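Local coordinates for T-cell surface glycoprotein CD1A1 antigen (Gallus gallus, PDB 3JVG) that probably presents lipid antigens to T cells, as other CD1 proteins do, with this chain forming the antigen-binding and immunoglobulin-like parts of its ectodomain, at residues F16-S19 with T20-L23; I64-S67 with I68-V72; I111-G115 with Q116-R120. All coordinates share one frame; numbering follows the deposited sequence. Where two conformers were deposited one is given.

Contact 1 of 3, residues F16-S19 with T20-L23. With NAG (2-acetamido-2-deoxy-beta-D-glucopyranose), chain J.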
loop_
_atom_site.group_PDB
_atom_site.type_symbol
_atom_site.label_atom_id
_atom_site.label_comp_id
_atom_site.label_asym_id
_atom_site.label_seq_id
_atom_site.Cartn_x
_atom_site.Cartn_y
_atom_site.Cartn_z
ATOM N N PHE A 16 -17.876 -10.847 1.176
ATOM C CA PHE A 16 -19.113 -11.573 0.954
ATOM C C PHE A 16 -20.256 -10.903 1.674
ATOM O O PHE A 16 -20.332 -10.937 2.905
ATOM C CB PHE A 16 -18.939 -13.040 1.347
ATOM C CG PHE A 16 -17.856 -13.738 0.545
ATOM C CD1 PHE A 16 -16.506 -13.446 0.773
ATOM C CD2 PHE A 16 -18.189 -14.620 -0.512
ATOM C CE1 PHE A 16 -15.507 -14.033 0.014
ATOM C CE2 PHE A 16 -17.164 -15.217 -1.300
ATOM C CZ PHE A 16 -15.828 -14.923 -1.011
ATOM N N GLN A 17 -21.149 -10.279 0.933
ATOM C CA GLN A 17 -22.268 -9.571 1.590
ATOM C C GLN A 17 -23.456 -10.469 1.984
ATOM O O GLN A 17 -24.071 -10.253 3.024
ATOM C CB GLN A 17 -22.743 -8.406 0.738
ATOM C CG GLN A 17 -21.601 -7.513 0.270
ATOM C CD GLN A 17 -22.107 -6.325 -0.503
ATOM O OE1 GLN A 17 -22.495 -6.461 -1.673
ATOM N NE2 GLN A 17 -22.124 -5.149 0.145
ATOM N N ASN A 18 -23.783 -11.445 1.138
ATOM C CA ASN A 18 -24.811 -12.455 1.431
ATOM C C ASN A 18 -24.468 -13.699 0.593
ATOM O O ASN A 18 -23.403 -13.754 -0.026
ATOM C CB ASN A 18 -26.245 -11.931 1.175
ATOM C CG ASN A 18 -26.483 -11.504 -0.277
ATOM O OD1 ASN A 18 -25.904 -12.072 -1.207
ATOM N ND2 ASN A 18 -27.350 -10.499 -0.466
ATOM N N SER A 19 -25.347 -14.688 0.553
ATOM C CA SER A 19 -24.985 -15.921 -0.136
ATOM C C SER A 19 -24.868 -15.769 -1.664
ATOM O O SER A 19 -24.306 -16.660 -2.307
ATOM C CB SER A 19 -25.935 -17.082 0.217
ATOM O OG SER A 19 -27.182 -16.902 -0.398
ATOM N N THR A 20 -25.379 -14.671 -2.242
ATOM C CA THR A 20 -25.324 -14.515 -3.707
ATOM C C THR A 20 -24.513 -13.325 -4.195
ATOM O O THR A 20 -24.383 -13.134 -5.398
ATOM C CB THR A 20 -26.726 -14.431 -4.362
ATOM O OG1 THR A 20 -27.288 -13.130 -4.158
ATOM C CG2 THR A 20 -27.666 -15.499 -3.814
ATOM N N SER A 21 -23.971 -12.534 -3.267
ATOM C CA SER A 21 -23.392 -11.248 -3.617
ATOM C C SER A 21 -22.012 -11.104 -2.992
ATOM O O SER A 21 -21.828 -11.278 -1.757
ATOM C CB SER A 21 -24.324 -10.116 -3.179
ATOM O OG SER A 21 -23.685 -8.848 -3.239
ATOM N N VAL A 22 -21.041 -10.803 -3.852
ATOM C CA VAL A 22 -19.652 -10.603 -3.430
ATOM C C VAL A 22 -18.950 -9.484 -4.213
ATOM O O VAL A 22 -19.009 -9.438 -5.428
ATOM C CB VAL A 22 -18.859 -11.965 -3.327
ATOM C CG1 VAL A 22 -19.407 -13.015 -4.259
ATOM C CG2 VAL A 22 -17.332 -11.828 -3.389
ATOM N N LEU A 23 -18.309 -8.574 -3.489
ATOM C CA LEU A 23 -17.588 -7.470 -4.119
ATOM C C LEU A 23 -16.096 -7.796 -4.103
ATOM O O LEU A 23 -15.496 -7.910 -3.032
ATOM C CB LEU A 23 -17.851 -6.154 -3.399
ATOM C CG LEU A 23 -19.257 -5.895 -2.845
ATOM C CD1 LEU A 23 -19.273 -4.631 -1.964
ATOM C CD2 LEU A 23 -20.343 -5.809 -3.950
HETATM C C1 NAG J . -27.754 -9.924 -1.734
HETATM C C2 NAG J . -29.300 -9.927 -1.822
HETATM C C3 NAG J . -29.758 -9.202 -3.101
HETATM C C4 NAG J . -29.284 -7.730 -2.985
HETATM C C5 NAG J . -27.738 -7.695 -2.839
HETATM C C6 NAG J . -27.127 -6.271 -2.702
HETATM C C7 NAG J . -30.604 -11.675 -0.631
HETATM C C8 NAG J . -31.084 -13.107 -0.652
HETATM N N2 NAG J . -29.859 -11.277 -1.681
HETATM O O3 NAG J . -31.149 -9.405 -3.360
HETATM O O4 NAG J . -29.665 -6.943 -4.097
HETATM O O5 NAG J . -27.244 -8.594 -1.829
HETATM O O6 NAG J . -26.872 -5.792 -1.383
HETATM O O7 NAG J . -30.912 -10.947 0.323
#
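Phe-16 and Val-22 meet side by side across the beta hairpin that joins strand 6-18 to strand 21-30, an antiparallel, non-hydrogen-bonded pair in the floor of the MHC-like platform. Their shared face of the sheet sets them together: Val-22 CG2 lies over the centre of the Phe-16 ring, 4.0 Å from its centroid, in a CH-pi contact. Flat ring and compact branched chain suit a place under helix 58-82, where Phe-16 meets Ser-76 and Val-79 and Val-22 meets Ser-76 and Gln-80; Phe-89 meets the ring of Phe-16 as well.

Along the flank Gln-17 lies across Leu-23 at about a right angle, with Gln-17 CD 3.6 Å from Leu-23 CD1. Gln-17 OE1 accepts a weak bond from Ser-21 OG at 3.1 Å, while the backbone bond from Gln-17 N to Ser-21 O (2.9 Å) ties the two strands.

The other face carries the side chains of Asn-18 and Ser-21. Asn-18 starts the sequon Asn-Ser-Thr, the signature of N-glycosylation. Its CG sits between backbone N and carbonyl carbon (chi1 60°), which folds the amide back over the turn. Asn-18 OD1 accepts Thr-20 N at 2.8 Å, the donor tilted 29° from the carbonyl plane, and a weak bond from Thr-20 OG1. With its oxygen held to the protein, the amide turns its nitrogen outward to the sugar: Asn-18 ND2 is joined covalently to C1 of the N-acetylglucosamine at 1.4 Å, and Ser-21 CB lies 3.6 Å from the ring oxygen O5 of the same sugar.

Contact 2 of 3, residues I64-S67 with I68-V72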
loop_
_atom_site.group_PDB
_atom_site.type_symbol
_atom_site.label_atom_id
_atom_site.label_comp_id
_atom_site.label_asym_id
_atom_site.label_seq_id
_atom_site.Cartn_x
_atom_site.Cartn_y
_atom_site.Cartn_z
ATOM N N ILE A 64 -3.320 -15.868 -18.809
ATOM C CA ILE A 64 -3.195 -15.161 -17.550
ATOM C C ILE A 64 -4.549 -14.571 -17.128
ATOM O O ILE A 64 -4.993 -14.833 -16.008
ATOM C CB ILE A 64 -2.066 -14.142 -17.629
ATOM C CG1 ILE A 64 -0.724 -14.902 -17.810
ATOM C CG2 ILE A 64 -2.045 -13.255 -16.416
ATOM C CD1 ILE A 64 0.463 -14.010 -17.977
ATOM N N GLU A 65 -5.245 -13.879 -18.039
ATOM C CA GLU A 65 -6.558 -13.283 -17.712
ATOM C C GLU A 65 -7.582 -14.332 -17.315
ATOM O O GLU A 65 -8.212 -14.236 -16.252
ATOM C CB GLU A 65 -7.104 -12.421 -18.856
ATOM C CG GLU A 65 -6.249 -11.191 -19.110
ATOM C CD GLU A 65 -6.975 -10.038 -19.813
ATOM O OE1 GLU A 65 -8.251 -10.009 -19.851
ATOM O OE2 GLU A 65 -6.259 -9.129 -20.305
ATOM N N SER A 66 -7.726 -15.348 -18.145
ATOM C CA SER A 66 -8.615 -16.448 -17.849
ATOM C C SER A 66 -8.274 -17.164 -16.533
ATOM O O SER A 66 -9.182 -17.553 -15.816
ATOM C CB SER A 66 -8.659 -17.434 -19.047
ATOM O OG SER A 66 -9.499 -18.546 -18.762
ATOM N N SER A 67 -6.993 -17.360 -16.210
ATOM C CA SER A 67 -6.635 -17.952 -14.912
ATOM C C SER A 67 -6.959 -17.024 -13.734
ATOM O O SER A 67 -7.478 -17.473 -12.718
ATOM C CB SER A 67 -5.172 -18.337 -14.868
ATOM O OG SER A 67 -4.893 -19.281 -15.904
ATOM N N ILE A 68 -6.673 -15.728 -13.870
ATOM C CA ILE A 68 -7.119 -14.780 -12.865
ATOM C C ILE A 68 -8.633 -14.827 -12.635
ATOM O O ILE A 68 -9.081 -14.944 -11.474
ATOM C CB ILE A 68 -6.621 -13.348 -13.143
ATOM C CG1 ILE A 68 -5.095 -13.279 -12.938
ATOM C CG2 ILE A 68 -7.294 -12.382 -12.228
ATOM C CD1 ILE A 68 -4.462 -11.928 -13.441
ATOM N N LYS A 69 -9.415 -14.772 -13.716
ATOM C CA LYS A 69 -10.851 -14.697 -13.595
ATOM C C LYS A 69 -11.406 -16.005 -13.013
ATOM O O LYS A 69 -12.346 -15.956 -12.209
ATOM C CB LYS A 69 -11.500 -14.393 -14.928
ATOM C CG LYS A 69 -11.143 -13.020 -15.508
ATOM C CD LYS A 69 -11.765 -12.839 -16.940
ATOM C CE LYS A 69 -11.894 -11.329 -17.282
ATOM N NZ LYS A 69 -12.428 -11.084 -18.682
ATOM N N SER A 70 -10.834 -17.159 -13.391
ATOM C CA SER A 70 -11.242 -18.441 -12.805
ATOM C C SER A 70 -10.888 -18.453 -11.335
ATOM O O SER A 70 -11.689 -18.923 -10.511
ATOM C CB SER A 70 -10.573 -19.664 -13.480
ATOM O OG SER A 70 -10.805 -19.691 -14.877
ATOM N N TYR A 71 -9.696 -17.951 -10.982
ATOM C CA TYR A 71 -9.317 -17.958 -9.583
ATOM C C TYR A 71 -10.388 -17.226 -8.771
ATOM O O TYR A 71 -10.912 -17.762 -7.791
ATOM C CB TYR A 71 -7.939 -17.321 -9.354
ATOM C CG TYR A 71 -7.566 -17.194 -7.876
ATOM C CD1 TYR A 71 -7.004 -18.273 -7.193
ATOM C CD2 TYR A 71 -7.797 -16.017 -7.167
ATOM C CE1 TYR A 71 -6.669 -18.207 -5.841
ATOM C CE2 TYR A 71 -7.461 -15.917 -5.792
ATOM C CZ TYR A 71 -6.893 -17.021 -5.149
ATOM O OH TYR A 71 -6.542 -16.963 -3.810
ATOM N N VAL A 72 -10.696 -15.992 -9.176
ATOM C CA VAL A 72 -11.634 -15.152 -8.475
ATOM C C VAL A 72 -13.027 -15.794 -8.330
ATOM O O VAL A 72 -13.563 -15.896 -7.215
ATOM C CB VAL A 72 -11.722 -13.829 -9.176
ATOM C CG1 VAL A 72 -12.927 -13.058 -8.684
ATOM C CG2 VAL A 72 -10.385 -13.024 -8.920
#
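Ile-64 O receives the N-H of Ile-68, Glu-65 O that of Lys-69, Ser-66 O that of Ser-70 and Ser-67 O that of Tyr-71: residues 64-67 and 68-72 are successive turns of one alpha helix, 58-82, a wall of the MHC-like groove. The i to i+4 bonds are regular; the one from Ile-68 N to Ile-64 O, at 2.9 Å, is nearly straight at 173°.

Ser-70 adds a bond of its own. Ser-70 OG stands beside its backbone N (chi1 -56°), a position from which it reaches back to the carbonyl four residues earlier, Ser-66 O, at 2.8 Å. Ser-66 O also accepts Ser-70 N at 3.0 Å, and the two donors approach from opposite faces of the carbonyl plane. Serine is short enough to fold onto the preceding turn in this way, and Ser-67 OG does likewise with Val-63 O.

The isoleucines run along another side. Ile-64 and Ile-68 cross at a slant, Ile-64 CG2 lying 4.1 Å from Ile-68 CD1, a loose apolar touch of beta-branched chains. Tyr-71, with CG anti to the backbone N (chi1 175°), extends to the sheet floor, where its OH bonds to Ser-93 OG and its ring meets His-12 edge-to-face.

Glu-65 and Lys-69 are one turn apart, but Glu-65 OE1 and Lys-69 NZ remain 4.5 Å from each other, beyond salt-bridge distance. There the lysine probably adds only a general electrostatic attraction to a carboxylate already held, through OE2, by a salt bridge from Arg-53 and a hydrogen bond from Tyr-47.

Contact 3 of 3, residues I111-G115 with Q116-R120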
loop_
_atom_site.group_PDB
_atom_site.type_symbol
_atom_site.label_atom_id
_atom_site.label_comp_id
_atom_site.label_asym_id
_atom_site.label_seq_id
_atom_site.Cartn_x
_atom_site.Cartn_y
_atom_site.Cartn_z
ATOM N N ILE A 111 -3.855 -16.947 2.232
ATOM C CA ILE A 111 -5.211 -16.501 2.334
ATOM C C ILE A 111 -5.504 -15.967 3.735
ATOM O O ILE A 111 -5.109 -16.552 4.773
ATOM C CB ILE A 111 -6.135 -17.591 1.865
ATOM C CG1 ILE A 111 -5.762 -17.912 0.373
ATOM C CG2 ILE A 111 -7.570 -17.190 2.062
ATOM C CD1 ILE A 111 -6.326 -19.149 -0.156
ATOM N N ALA A 112 -6.143 -14.791 3.749
ATOM C CA ALA A 112 -6.566 -14.241 4.994
ATOM C C ALA A 112 -8.087 -14.299 5.129
ATOM O O ALA A 112 -8.852 -14.324 4.129
ATOM C CB ALA A 112 -6.032 -12.790 5.187
ATOM N N TYR A 113 -8.495 -14.290 6.395
ATOM C CA TYR A 113 -9.900 -14.330 6.752
ATOM C C TYR A 113 -10.055 -13.429 7.937
ATOM O O TYR A 113 -9.301 -13.518 8.903
ATOM C CB TYR A 113 -10.369 -15.761 7.066
ATOM C CG TYR A 113 -11.748 -15.790 7.651
ATOM C CD1 TYR A 113 -12.868 -15.334 6.907
ATOM C CD2 TYR A 113 -11.941 -16.216 8.961
ATOM C CE1 TYR A 113 -14.141 -15.341 7.457
ATOM C CE2 TYR A 113 -13.219 -16.218 9.551
ATOM C CZ TYR A 113 -14.313 -15.784 8.797
ATOM O OH TYR A 113 -15.540 -15.818 9.404
ATOM N N GLU A 114 -11.032 -12.546 7.847
ATOM C CA GLU A 114 -11.229 -11.453 8.784
ATOM C C GLU A 114 -9.898 -10.801 9.120
ATOM O O GLU A 114 -9.619 -10.579 10.277
ATOM C CB GLU A 114 -11.995 -11.895 10.049
ATOM C CG GLU A 114 -13.563 -12.141 9.838
ATOM C CD GLU A 114 -14.392 -10.893 9.224
ATOM O OE1 GLU A 114 -15.313 -10.404 9.984
ATOM O OE2 GLU A 114 -14.171 -10.423 8.029
ATOM N N GLY A 115 -9.071 -10.507 8.108
ATOM C CA GLY A 115 -7.811 -9.780 8.337
ATOM C C GLY A 115 -6.693 -10.525 9.060
ATOM O O GLY A 115 -5.777 -9.904 9.562
ATOM N N GLN A 116 -6.748 -11.856 9.098
ATOM C CA GLN A 116 -5.676 -12.623 9.729
ATOM C C GLN A 116 -5.325 -13.808 8.881
ATOM O O GLN A 116 -6.194 -14.339 8.251
ATOM C CB GLN A 116 -6.162 -13.216 11.081
ATOM C CG GLN A 116 -6.389 -12.222 12.216
ATOM C CD GLN A 116 -5.172 -11.373 12.518
ATOM O OE1 GLN A 116 -4.025 -11.857 12.546
ATOM N NE2 GLN A 116 -5.414 -10.083 12.765
ATOM N N ASN A 117 -4.053 -14.233 8.876
ATOM C CA ASN A 117 -3.603 -15.422 8.122
ATOM C C ASN A 117 -4.584 -16.530 8.399
ATOM O O ASN A 117 -4.896 -16.785 9.543
ATOM C CB ASN A 117 -2.224 -15.864 8.603
ATOM C CG ASN A 117 -1.173 -14.833 8.325
ATOM O OD1 ASN A 117 -1.315 -14.068 7.359
ATOM N ND2 ASN A 117 -0.109 -14.807 9.123
ATOM N N PHE A 118 -5.055 -17.185 7.351
ATOM C CA PHE A 118 -6.043 -18.222 7.491
ATOM C C PHE A 118 -5.549 -19.544 6.841
ATOM O O PHE A 118 -5.737 -20.654 7.381
ATOM C CB PHE A 118 -7.331 -17.667 6.867
ATOM C CG PHE A 118 -8.443 -18.669 6.726
ATOM C CD1 PHE A 118 -9.294 -18.955 7.797
ATOM C CD2 PHE A 118 -8.669 -19.259 5.511
ATOM C CE1 PHE A 118 -10.355 -19.853 7.664
ATOM C CE2 PHE A 118 -9.735 -20.156 5.322
ATOM C CZ PHE A 118 -10.598 -20.458 6.417
ATOM N N LEU A 119 -4.897 -19.435 5.693
ATOM C CA LEU A 119 -4.337 -20.602 5.034
ATOM C C LEU A 119 -3.040 -20.189 4.367
ATOM O O LEU A 119 -2.941 -19.083 3.842
ATOM C CB LEU A 119 -5.333 -21.078 4.017
ATOM C CG LEU A 119 -5.839 -22.470 3.804
ATOM C CD1 LEU A 119 -5.888 -23.391 5.048
ATOM C CD2 LEU A 119 -7.204 -22.379 3.037
ATOM N N ARG A 120 -2.047 -21.057 4.402
ATOM C CA ARG A 120 -0.765 -20.766 3.801
ATOM C C ARG A 120 -0.253 -22.012 3.028
ATOM O O ARG A 120 -0.206 -23.140 3.564
ATOM C CB ARG A 120 0.266 -20.340 4.847
ATOM C CG ARG A 120 1.696 -20.283 4.302
ATOM C CD ARG A 120 2.702 -19.732 5.350
ATOM N NE ARG A 120 2.466 -18.294 5.606
ATOM C CZ ARG A 120 2.967 -17.603 6.618
ATOM N NH1 ARG A 120 3.735 -18.183 7.542
ATOM N NH2 ARG A 120 2.674 -16.310 6.719
#
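Tyr-113 and Phe-118 press together on the inner side of the beta hairpin formed by strands 105-113 and 116-122. Tyr-113 CB comes 3.4 Å from Phe-118 CD1, and the rings lie obliquely, centroids 5.4 Å apart with planes at 58°. In both residues CG is anti to the backbone N (chi1 171°), which lets the rings settle slantwise beside each other. Ile-111 CG2 completes the packed patch at 4.2 Å from Phe-118 CD2, and Ile-111 and Leu-119 pair through their CB atoms.

A classic beta bulge lies behind this packing. Phe-118 and Leu-119 both face Ile-111, and Ile-111 O takes two backbone bonds: from Phe-118 N at 2.7 Å, in the carbonyl plane, and from Leu-119 N at 3.0 Å, tilted from it. The extra residue turns the Phe-118 side chain toward the opposing strand, where a large apolar ring finds partners.

The turn end is looser. A type I' turn from Tyr-113 to Gln-116 puts Glu-114 and Gly-115 at positive phi, a conformation glycine adopts easily. Tyr-113 N still bonds to Gln-116 O at 3.0 Å, but Gln-116 N reaches Tyr-113 O from well above the carbonyl plane. Polar Gln-116 suits the exposed side, while Glu-114 OE2 accepts a hydrogen bond from Val-90 N. Asn-117 OD1 bonds to an aromatic side chain of a second protein chain, probably the beta2-microglobulin that accompanies CD1 molecules.

Beyond the hairpin, Phe-91 of strand 89-99 meets the rings of both Tyr-113 and Phe-118, and helix 135-145 covers Phe-118 and Leu-119 through Ala-140.

How the contacts relate
All three contacts lie in the MHC-like domain. Contacts 1 and 3 are hairpins of the same antiparallel sheet, but at different depths: contact 1 is a surface turn bearing a glycan, whereas contact 3 is partly buried, with aromatic and aliphatic chains beneath helix 135-145. Contact 2, also near the surface, belongs to helix 58-82 and relies on main-chain and serine bonds. Its helix also roofs Phe-16 and Val-22 of contact 1 farther along, although contacts 1 and 2 themselves do not touch. Contacts 2 and 3 do meet, where Tyr-71 OH packs 4.3 Å from Ile-111 CD1, linking helix wall to sheet floor.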